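Local coordinates for protein glucose-6-phosphate isomerase (Thermus thermophilus, PDB 1ZZG) that probably interconverts glucose 6-phosphate and fructose 6-phosphate, the isomerase step shared by glycolysis and gluconeogenesis, at residues 12-24 with 224-238. Residues are numbered along the deposited sequence; the frame is centred on the assembly and turned at random.
Sequences FPEALSRHGPLLE and LEESLPLKTALLLHL
Leu234 is the knob of this contact, pushed from helix 228-238 into a hole lined by Phe12, Ala15, Leu16 and Leu23. CG, anti to the backbone N (chi1 177°), is carried toward helix 12-18; CD2 then reaches Leu16 CA at 3.5 Å, and CD1 meets His19 CB at 3.8 Å. Leu23 backs the knob, its CD2 resting 4.0 Å from Leu234 CB and also against the Leu230 carbonyl. The Phe12 ring wedges between Leu234 CD2 on one side and Lys231 O with Leu235 CD2 on the other, the last 3.6 Å from Phe12 CE1. Helix 12-18 and the first turn of helix 20-32, separated at His19, which N-caps the second, cross helix 228-238 at 101° and 112°, joining the two N-terminal helices to a helix whose other flank packs on helix 371-391 within the phosphoglucose isomerase fold. The 3-10 turn before the helix supplies a second bump: Leu224 enters a groove between Leu16, Gly20 and Leu23, with its CD2 3.8 Å from Gly20 CA. At the far end, Leu238 CD2 sits over one face of the His19 ring, toward its rim, in a CH-pi contact, and His19 ND1 donates in the ring plane to Ala15 O (2.7 Å). An alanine at His19 would remove both this bond and the ring, and would probably leave Leu238 CD2 facing a gap. Beside Leu224, a water joins Glu24 OE2 to Leu224 N, while Glu24 OE1 is paired with Arg27.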
# COMPACT_ATOMS: atom_id res chain seq x y z
N PHE A 12 -15.81 9.94 25.72
CA PHE A 12 -15.05 11.01 25.08
C PHE A 12 -15.42 12.44 25.48
O PHE A 12 -14.55 13.27 25.69
CB PHE A 12 -15.11 10.88 23.56
CG PHE A 12 -14.22 11.86 22.85
CD1 PHE A 12 -12.84 11.81 23.00
CD2 PHE A 12 -14.77 12.87 22.06
CE1 PHE A 12 -12.00 12.75 22.39
CE2 PHE A 12 -13.94 13.82 21.45
CZ PHE A 12 -12.56 13.76 21.61
N PRO A 13 -16.73 12.75 25.56
CA PRO A 13 -17.11 14.12 25.94
C PRO A 13 -16.52 14.52 27.30
O PRO A 13 -16.14 15.67 27.50
CB PRO A 13 -18.64 14.04 25.96
CG PRO A 13 -18.93 13.04 24.87
CD PRO A 13 -17.91 11.96 25.18
N GLU A 14 -16.44 13.56 28.22
CA GLU A 14 -15.89 13.85 29.54
C GLU A 14 -14.37 13.99 29.47
O GLU A 14 -13.77 14.81 30.16
CB GLU A 14 -16.27 12.74 30.52
CG GLU A 14 -15.74 12.89 31.94
CD GLU A 14 -14.26 12.59 32.06
OE1 GLU A 14 -13.75 11.80 31.24
OE2 GLU A 14 -13.60 13.14 32.98
N ALA A 15 -13.75 13.18 28.62
CA ALA A 15 -12.31 13.20 28.47
C ALA A 15 -11.85 14.50 27.81
O ALA A 15 -10.82 15.05 28.17
CB ALA A 15 -11.87 12.00 27.66
N LEU A 16 -12.64 14.97 26.85
CA LEU A 16 -12.32 16.20 26.15
C LEU A 16 -12.35 17.33 27.18
O LEU A 16 -11.40 18.12 27.29
CB LEU A 16 -13.36 16.46 25.07
CG LEU A 16 -13.16 17.74 24.26
CD1 LEU A 16 -11.81 17.69 23.56
CD2 LEU A 16 -14.29 17.87 23.26
N SER A 17 -13.43 17.39 27.94
CA SER A 17 -13.59 18.40 28.97
C SER A 17 -12.43 18.34 29.97
O SER A 17 -11.78 19.36 30.24
CB SER A 17 -14.92 18.18 29.71
OG SER A 17 -15.21 19.27 30.56
N ARG A 18 -12.14 17.16 30.50
CA ARG A 18 -11.07 16.99 31.47
C ARG A 18 -9.68 17.35 30.94
O ARG A 18 -8.84 17.84 31.69
CB ARG A 18 -11.05 15.56 32.00
CG ARG A 18 -10.16 15.38 33.22
CD ARG A 18 -10.32 14.01 33.88
NE ARG A 18 -9.48 12.97 33.27
CZ ARG A 18 -9.91 12.02 32.44
NH1 ARG A 18 -11.19 11.96 32.10
NH2 ARG A 18 -9.06 11.13 31.96
N HIS A 19 -9.44 17.10 29.66
CA HIS A 19 -8.15 17.41 29.07
C HIS A 19 -8.15 18.75 28.34
O HIS A 19 -7.19 19.09 27.65
CB HIS A 19 -7.72 16.29 28.11
CG HIS A 19 -7.50 14.97 28.79
ND1 HIS A 19 -8.52 14.10 29.09
CD2 HIS A 19 -6.37 14.41 29.28
CE1 HIS A 19 -8.03 13.06 29.74
NE2 HIS A 19 -6.73 13.22 29.87
N GLY A 20 -9.22 19.51 28.51
CA GLY A 20 -9.33 20.81 27.86
C GLY A 20 -8.10 21.69 28.01
O GLY A 20 -7.54 22.14 27.01
N PRO A 21 -7.66 21.96 29.25
CA PRO A 21 -6.48 22.79 29.51
C PRO A 21 -5.21 22.28 28.84
O PRO A 21 -4.41 23.06 28.33
CB PRO A 21 -6.38 22.77 31.03
CG PRO A 21 -7.83 22.71 31.44
CD PRO A 21 -8.38 21.66 30.50
N LEU A 22 -5.03 20.96 28.86
CA LEU A 22 -3.87 20.32 28.25
C LEU A 22 -3.84 20.57 26.75
O LEU A 22 -2.80 20.88 26.18
CB LEU A 22 -3.89 18.80 28.51
CG LEU A 22 -2.65 18.05 28.03
CD1 LEU A 22 -1.51 18.31 29.00
CD2 LEU A 22 -2.92 16.56 27.94
N LEU A 23 -5.00 20.41 26.11
CA LEU A 23 -5.11 20.62 24.67
C LEU A 23 -4.90 22.10 24.32
O LEU A 23 -4.23 22.42 23.34
CB LEU A 23 -6.49 20.15 24.18
CG LEU A 23 -6.80 18.65 24.28
CD1 LEU A 23 -8.25 18.39 23.94
CD2 LEU A 23 -5.88 17.87 23.36
N GLU A 24 -5.47 23.00 25.13
CA GLU A 24 -5.33 24.44 24.89
C GLU A 24 -3.87 24.86 24.94
O GLU A 24 -3.41 25.66 24.13
CB GLU A 24 -6.11 25.24 25.93
CG GLU A 24 -7.62 25.01 25.96
CD GLU A 24 -8.34 25.60 24.77
OE1 GLU A 24 -7.69 26.28 23.94
OE2 GLU A 24 -9.56 25.38 24.66
N LEU A 224 -12.54 24.84 21.50
CA LEU A 224 -12.30 23.40 21.69
C LEU A 224 -13.39 22.49 21.12
O LEU A 224 -13.09 21.55 20.38
CB LEU A 224 -12.11 23.10 23.18
CG LEU A 224 -11.75 21.64 23.51
CD1 LEU A 224 -10.41 21.28 22.88
CD2 LEU A 224 -11.69 21.47 25.02
N GLU A 225 -14.64 22.77 21.47
CA GLU A 225 -15.77 21.97 21.00
C GLU A 225 -15.90 21.88 19.48
O GLU A 225 -16.48 20.93 18.97
CB GLU A 225 -17.08 22.52 21.57
CG GLU A 225 -17.71 21.67 22.66
CD GLU A 225 -17.96 20.23 22.22
OE1 GLU A 225 -18.58 20.02 21.15
OE2 GLU A 225 -17.54 19.31 22.95
N GLU A 226 -15.36 22.86 18.77
CA GLU A 226 -15.44 22.87 17.32
C GLU A 226 -14.09 22.59 16.66
O GLU A 226 -13.99 22.51 15.43
CB GLU A 226 -15.97 24.23 16.85
CG GLU A 226 -17.31 24.61 17.44
CD GLU A 226 -17.50 26.12 17.54
OE1 GLU A 226 -17.31 26.81 16.52
OE2 GLU A 226 -17.85 26.60 18.64
N SER A 227 -13.06 22.41 17.48
CA SER A 227 -11.72 22.15 16.96
C SER A 227 -11.48 20.67 16.73
O SER A 227 -10.89 19.98 17.56
CB SER A 227 -10.66 22.70 17.93
OG SER A 227 -9.37 22.66 17.36
N LEU A 228 -11.93 20.18 15.58
CA LEU A 228 -11.78 18.77 15.24
C LEU A 228 -10.34 18.27 15.37
O LEU A 228 -10.10 17.21 15.92
CB LEU A 228 -12.32 18.52 13.83
CG LEU A 228 -13.77 18.99 13.60
CD1 LEU A 228 -14.21 18.74 12.17
CD2 LEU A 228 -14.69 18.27 14.58
N PRO A 229 -9.35 19.04 14.87
CA PRO A 229 -7.95 18.59 14.97
C PRO A 229 -7.47 18.37 16.41
O PRO A 229 -6.67 17.48 16.66
CB PRO A 229 -7.18 19.70 14.26
CG PRO A 229 -8.16 20.22 13.26
CD PRO A 229 -9.44 20.28 14.07
N LEU A 230 -7.95 19.18 17.35
CA LEU A 230 -7.56 19.01 18.75
C LEU A 230 -8.28 17.79 19.34
O LEU A 230 -7.76 17.12 20.22
CB LEU A 230 -7.90 20.24 19.59
CG LEU A 230 -6.92 21.41 19.54
CD1 LEU A 230 -7.48 22.57 20.34
CD2 LEU A 230 -5.56 20.98 20.09
N LYS A 231 -9.48 17.51 18.83
CA LYS A 231 -10.25 16.36 19.30
C LYS A 231 -9.61 15.04 18.90
O LYS A 231 -9.47 14.13 19.73
CB LYS A 231 -11.68 16.41 18.75
CG LYS A 231 -12.54 17.49 19.36
CD LYS A 231 -13.98 17.31 18.92
CE LYS A 231 -14.88 18.40 19.48
NZ LYS A 231 -16.30 18.12 19.17
N THR A 232 -9.23 14.91 17.62
CA THR A 232 -8.60 13.67 17.17
C THR A 232 -7.19 13.56 17.74
O THR A 232 -6.70 12.45 17.96
CB THR A 232 -8.58 13.56 15.61
OG1 THR A 232 -7.89 14.68 15.05
CG2 THR A 232 -10.01 13.52 15.07
N ALA A 233 -6.55 14.70 17.98
CA ALA A 233 -5.22 14.68 18.58
C ALA A 233 -5.38 14.04 19.96
O ALA A 233 -4.58 13.20 20.37
CB ALA A 233 -4.69 16.09 18.72
N LEU A 234 -6.44 14.43 20.67
CA LEU A 234 -6.71 13.88 21.99
C LEU A 234 -6.92 12.36 21.89
O LEU A 234 -6.36 11.60 22.67
CB LEU A 234 -7.96 14.52 22.61
CG LEU A 234 -8.37 13.95 23.97
CD1 LEU A 234 -7.26 14.21 24.99
CD2 LEU A 234 -9.68 14.59 24.43
N LEU A 235 -7.73 11.94 20.93
CA LEU A 235 -8.00 10.52 20.74
C LEU A 235 -6.69 9.75 20.61
O LEU A 235 -6.47 8.77 21.32
CB LEU A 235 -8.87 10.29 19.50
CG LEU A 235 -10.35 10.66 19.61
CD1 LEU A 235 -11.01 10.58 18.25
CD2 LEU A 235 -11.05 9.72 20.60
N LEU A 236 -5.82 10.17 19.70
CA LEU A 236 -4.55 9.47 19.54
C LEU A 236 -3.73 9.57 20.83
O LEU A 236 -3.06 8.61 21.23
CB LEU A 236 -3.74 10.05 18.37
CG LEU A 236 -4.11 9.57 16.96
CD1 LEU A 236 -5.46 10.12 16.52
CD2 LEU A 236 -3.02 10.01 15.98
N HIS A 237 -3.79 10.72 21.49
CA HIS A 237 -3.04 10.92 22.73
C HIS A 237 -3.48 9.98 23.85
O HIS A 237 -2.65 9.45 24.59
CB HIS A 237 -3.18 12.36 23.23
CG HIS A 237 -2.42 12.63 24.49
ND1 HIS A 237 -1.06 12.44 24.59
CD2 HIS A 237 -2.83 13.06 25.71
CE1 HIS A 237 -0.66 12.73 25.81
NE2 HIS A 237 -1.71 13.11 26.51
N LEU A 238 -4.79 9.77 23.96
CA LEU A 238 -5.35 8.89 24.99
C LEU A 238 -5.00 7.42 24.74
O LEU A 238 -5.19 6.57 25.61
CB LEU A 238 -6.87 9.07 25.06
CG LEU A 238 -7.38 10.46 25.46
CD1 LEU A 238 -8.89 10.48 25.39
CD2 LEU A 238 -6.90 10.82 26.86
O HOH W 1 -17.22 17.71 25.75
O HOH W 2 -11.25 26.69 23.16